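Local coordinates for siderophore enterobactin esterase (Emericella nidulans, PDB 6GUO), which hydrolyses the xenosiderophore enterobactin to N-(2,3-dihydroxybenzoyl)-L-serine, allowing release of iron inside the fungal cell, at the interface of chains A and B. Numbering follows the deposited sequence. Chains: chain A/B, Putative siderophore-degrading esterase (Eurofung).

Contact 1: the interface of chains A and B. Residues chain A 7-10, 13; chain B 20-22, 32.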
# COMPACT_ATOMS: atom_id res chain seq x y z
N PHE A 7 26.81 7.92 9.59
CA PHE A 7 25.51 7.27 9.74
C PHE A 7 24.93 7.72 11.08
O PHE A 7 25.29 7.18 12.12
CB PHE A 7 25.65 5.75 9.68
CG PHE A 7 26.10 5.24 8.35
CD1 PHE A 7 25.19 4.72 7.44
CD2 PHE A 7 27.45 5.28 8.00
CE1 PHE A 7 25.61 4.25 6.20
CE2 PHE A 7 27.88 4.82 6.76
CZ PHE A 7 26.95 4.30 5.87
N SER A 8 24.07 8.73 11.03
CA SER A 8 23.53 9.36 12.23
C SER A 8 22.10 8.88 12.46
O SER A 8 21.23 9.14 11.63
CB SER A 8 23.53 10.89 12.05
OG SER A 8 24.80 11.35 11.64
N PRO A 9 21.84 8.17 13.59
CA PRO A 9 20.45 7.81 13.93
C PRO A 9 19.56 9.05 14.05
O PRO A 9 19.99 10.05 14.61
CB PRO A 9 20.58 7.13 15.30
CG PRO A 9 21.99 6.66 15.37
CD PRO A 9 22.80 7.64 14.58
N ILE A 10 18.35 8.97 13.51
CA ILE A 10 17.39 10.07 13.58
C ILE A 10 16.00 9.57 13.90
O ILE A 10 15.66 8.42 13.60
CB ILE A 10 17.33 10.88 12.26
CG1 ILE A 10 17.05 9.97 11.05
CG2 ILE A 10 18.63 11.65 12.05
CD1 ILE A 10 16.50 10.70 9.85
N GLY A 13 12.04 10.00 11.36
CA GLY A 13 12.19 9.50 10.00
C GLY A 13 10.86 9.53 9.26
O GLY A 13 10.17 10.55 9.28
N ALA B 20 15.71 4.79 11.57
CA ALA B 20 16.17 5.65 10.49
C ALA B 20 17.54 6.23 10.79
O ALA B 20 17.89 6.45 11.95
CB ALA B 20 15.17 6.76 10.23
N TRP B 21 18.30 6.46 9.72
CA TRP B 21 19.60 7.11 9.81
C TRP B 21 19.67 8.19 8.74
O TRP B 21 19.09 8.04 7.66
CB TRP B 21 20.73 6.11 9.59
CG TRP B 21 20.89 5.09 10.67
CD1 TRP B 21 21.78 5.13 11.71
CD2 TRP B 21 20.17 3.86 10.81
NE1 TRP B 21 21.65 4.00 12.49
CE2 TRP B 21 20.67 3.21 11.96
CE3 TRP B 21 19.15 3.24 10.07
CZ2 TRP B 21 20.18 1.97 12.39
CZ3 TRP B 21 18.66 2.01 10.50
CH2 TRP B 21 19.18 1.39 11.65
N GLN B 22 20.37 9.29 9.04
CA GLN B 22 20.81 10.21 8.00
C GLN B 22 22.23 9.82 7.63
O GLN B 22 23.05 9.55 8.50
CB GLN B 22 20.72 11.69 8.43
CG GLN B 22 19.47 12.40 7.89
CD GLN B 22 19.42 13.88 8.20
OE1 GLN B 22 20.39 14.61 7.99
NE2 GLN B 22 18.28 14.34 8.70
N GLN B 32 18.45 10.09 3.71
CA GLN B 32 17.73 9.49 4.82
C GLN B 32 17.39 8.05 4.44
O GLN B 32 16.74 7.83 3.41
CB GLN B 32 16.43 10.25 5.10
CG GLN B 32 15.55 9.64 6.17
CD GLN B 32 14.32 10.48 6.45
OE1 GLN B 32 14.42 11.64 6.84
NE2 GLN B 32 13.14 9.89 6.25
O HOH W 1 15.55 5.80 14.13

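Contact 2: the interface of chains A and B. Residues chain A 62-66, 288-289; chain B 66, 69, 73.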
# COMPACT_ATOMS: atom_id res chain seq x y z
N ALA A 62 -3.13 -3.47 10.71
CA ALA A 62 -2.77 -3.99 9.39
C ALA A 62 -2.86 -2.98 8.25
O ALA A 62 -2.33 -3.24 7.17
CB ALA A 62 -3.65 -5.19 9.06
N LEU A 63 -3.54 -1.86 8.48
CA LEU A 63 -3.90 -0.89 7.42
C LEU A 63 -3.40 0.54 7.60
O LEU A 63 -3.34 1.29 6.62
CB LEU A 63 -5.41 -0.84 7.29
CG LEU A 63 -6.14 -2.17 7.10
CD1 LEU A 63 -7.63 -1.91 7.06
CD2 LEU A 63 -5.68 -2.87 5.83
N PHE A 64 -3.05 0.91 8.83
CA PHE A 64 -2.70 2.29 9.19
C PHE A 64 -1.61 2.89 8.32
O PHE A 64 -1.78 3.97 7.76
CB PHE A 64 -2.26 2.32 10.65
CG PHE A 64 -1.76 3.66 11.12
CD1 PHE A 64 -2.63 4.74 11.21
CD2 PHE A 64 -0.44 3.83 11.50
CE1 PHE A 64 -2.18 5.97 11.66
CE2 PHE A 64 0.02 5.06 11.95
CZ PHE A 64 -0.86 6.13 12.03
N LEU A 65 -0.50 2.17 8.20
CA LEU A 65 0.67 2.69 7.51
C LEU A 65 0.43 2.85 6.00
O LEU A 65 0.88 3.83 5.41
CB LEU A 65 1.89 1.80 7.78
CG LEU A 65 2.33 1.64 9.24
CD1 LEU A 65 3.47 0.64 9.35
CD2 LEU A 65 2.74 2.97 9.86
N THR A 66 -0.30 1.91 5.40
CA THR A 66 -0.62 1.94 3.97
C THR A 66 -1.54 3.12 3.68
O THR A 66 -1.31 3.85 2.72
CB THR A 66 -1.30 0.63 3.50
OG1 THR A 66 -0.41 -0.47 3.74
CG2 THR A 66 -1.66 0.68 2.01
N ILE A 288 -5.56 -6.44 -0.48
CA ILE A 288 -5.70 -5.44 0.59
C ILE A 288 -5.05 -4.11 0.20
O ILE A 288 -5.70 -3.06 0.25
CB ILE A 288 -5.16 -5.95 1.95
CG1 ILE A 288 -6.06 -7.08 2.47
CG2 ILE A 288 -5.10 -4.81 2.97
CD1 ILE A 288 -5.53 -7.80 3.69
N GLY A 289 -3.78 -4.17 -0.20
CA GLY A 289 -3.02 -2.99 -0.60
C GLY A 289 -3.69 -2.21 -1.72
O GLY A 289 -3.98 -1.02 -1.55
N THR B 66 4.34 1.67 2.96
CA THR B 66 3.55 0.76 2.13
C THR B 66 4.25 -0.58 2.01
O THR B 66 3.63 -1.63 2.17
CB THR B 66 3.31 1.34 0.72
OG1 THR B 66 2.65 2.60 0.85
CG2 THR B 66 2.44 0.40 -0.12
N GLU B 69 4.20 -2.40 5.50
CA GLU B 69 2.92 -2.95 5.92
C GLU B 69 2.43 -4.08 5.02
O GLU B 69 1.82 -5.02 5.51
CB GLU B 69 1.87 -1.85 6.03
CG GLU B 69 0.72 -2.27 6.93
CD GLU B 69 -0.17 -1.11 7.29
OE1 GLU B 69 -0.87 -0.61 6.38
OE2 GLU B 69 -0.17 -0.70 8.47
N ARG B 73 1.56 -7.77 6.74
CA ARG B 73 0.30 -8.49 6.52
C ARG B 73 0.55 -9.91 6.02
O ARG B 73 -0.03 -10.87 6.55
CB ARG B 73 -0.61 -7.73 5.55
CG ARG B 73 -1.25 -6.49 6.15
CD ARG B 73 -2.39 -5.97 5.29
NE ARG B 73 -1.94 -5.57 3.95
CZ ARG B 73 -1.58 -4.35 3.57
NH1 ARG B 73 -1.57 -3.31 4.41
NH2 ARG B 73 -1.21 -4.15 2.31
O HOH W 2 -1.35 -6.09 -0.07
O HOH W 3 0.20 -1.97 1.41

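Contact 1: the interface of chains A and B
A:Ile10 sets CG1 between its backbone N and carbonyl carbon (chi1 54°), which turns CG1 towards B:Ala20 and carries CD1 on to B:Gln22 and B:Gln32. On B:Trp21, CG lies anti to the carbonyl carbon (chi1 -68°), so that the indole's CD1 faces A:Pro9.

The frame for these side-chain contacts is the antiparallel pairing of strand 6-10 of chain A with strand 18-24 of chain B. A:Ser8 N donates to B:Gln22 O at 2.9 Å in the carbonyl plane, and B:Gln22 N answers to A:Ser8 O at 2.7 Å. The third bond, A:Ile10 N to B:Ala20 O (3.0 Å), is nearly straight at its hydrogen, but the donor stands 43° above the carbonyl plane and so off the lone pairs. Water 1 extends the pairing by joining A:Ile10 O to B:Ala20 N.

Side chains pack according to strand register. A:Ile10 CG1 rests 3.8 Å from B:Ala20 CB, while its CD1 lies 3.9 Å from B:Gln22 CG, and the isoleucine side chain crosses those of B:Gln22 and B:Gln32 at about a right angle. A:Pro9 and B:Trp21 meet obliquely, with A:Pro9 CA 3.7 Å from B:Trp21 CD1 and the proline CG near the indole N-H nitrogen, NE1.

Backbone pairing in this register adds the N-terminal strand of one subunit to a sheet of its partner, a strand exchange that helps hold the homodimer together.

Contact 2: the interface of chains A and B
This is a helix-to-helix interface of an alpha/beta-hydrolase homodimer, in which B:Glu69 and B:Arg73 of helix 60-77 reach into the first turns of the same helix in chain A and so tie the two subunits together. The whole interface is two-fold symmetric, and the two copies of Thr66 approach one another here, which suggests that the axis runs close by.

B:Glu69 projects with CG anti to its backbone N (chi1 -159°) and an extended chain beyond, bringing its carboxylate to backbone N-H groups of A:Leu65 and A:Thr66. B:Glu69 OE2 accepts from A:Leu65 N at 2.9 Å on its syn side, though the donor is 34° out of the carboxylate plane. B:Glu69 OE1 takes bonds from both the N-H and the hydroxyl of A:Thr66: A:Thr66 N, 2.8 Å away, comes from above the carboxylate, whereas the hydroxyl OG1 of A:Thr66 donates on the anti side at 2.7 Å.

B:Arg73 bends at its third torsion (chi3 -62°), which swings the guanidinium round to A:Ala62 and A:Thr66. B:Arg73 NH1 serves two acceptors lying in the guanidinium plane, A:Ala62 O at 2.9 Å, nearly in line with the C=O bond, and A:Thr66 OG1 at 3.1 Å. That hydroxyl therefore relays between the arginine and B:Glu69. A same-chain salt bridge, B:Arg73 NH1 to B:Glu69 OE1 at 3.4 Å, probably offsets the carboxylate's charge and steadies both side chains.

A:Ile288 covers one guanidinium face, its CG2 3.4 Å above the plane and offset towards the rim; the carbonyl O of B:Glu69 lies over the opposite face. On the far nitrogen, NH2, water 2 links the arginine to A:Gly289 N in the first turn of helix 288-301, and water 3, 2.8 Å from B:Arg73 NH2, links it to A:Thr66 OG1.

Contacts 1 and 2 join the same two chains, with the centres of their C-alpha atoms about 23 Å apart. They have no residue in common and draw on different elements: strands 6-10, 18-24 and 31-36 in contact 1, helices 60-77 and 288-301 in contact 2. Backbone pairing dominates contact 1, whereas charged side chains address backbone groups in contact 2. Because each has a twin with the chains exchanged, the dimer is held near its symmetry axis by helices and, further out, by reciprocal N-terminal arms. Such spacing would be expected to restrict rocking between the subunits.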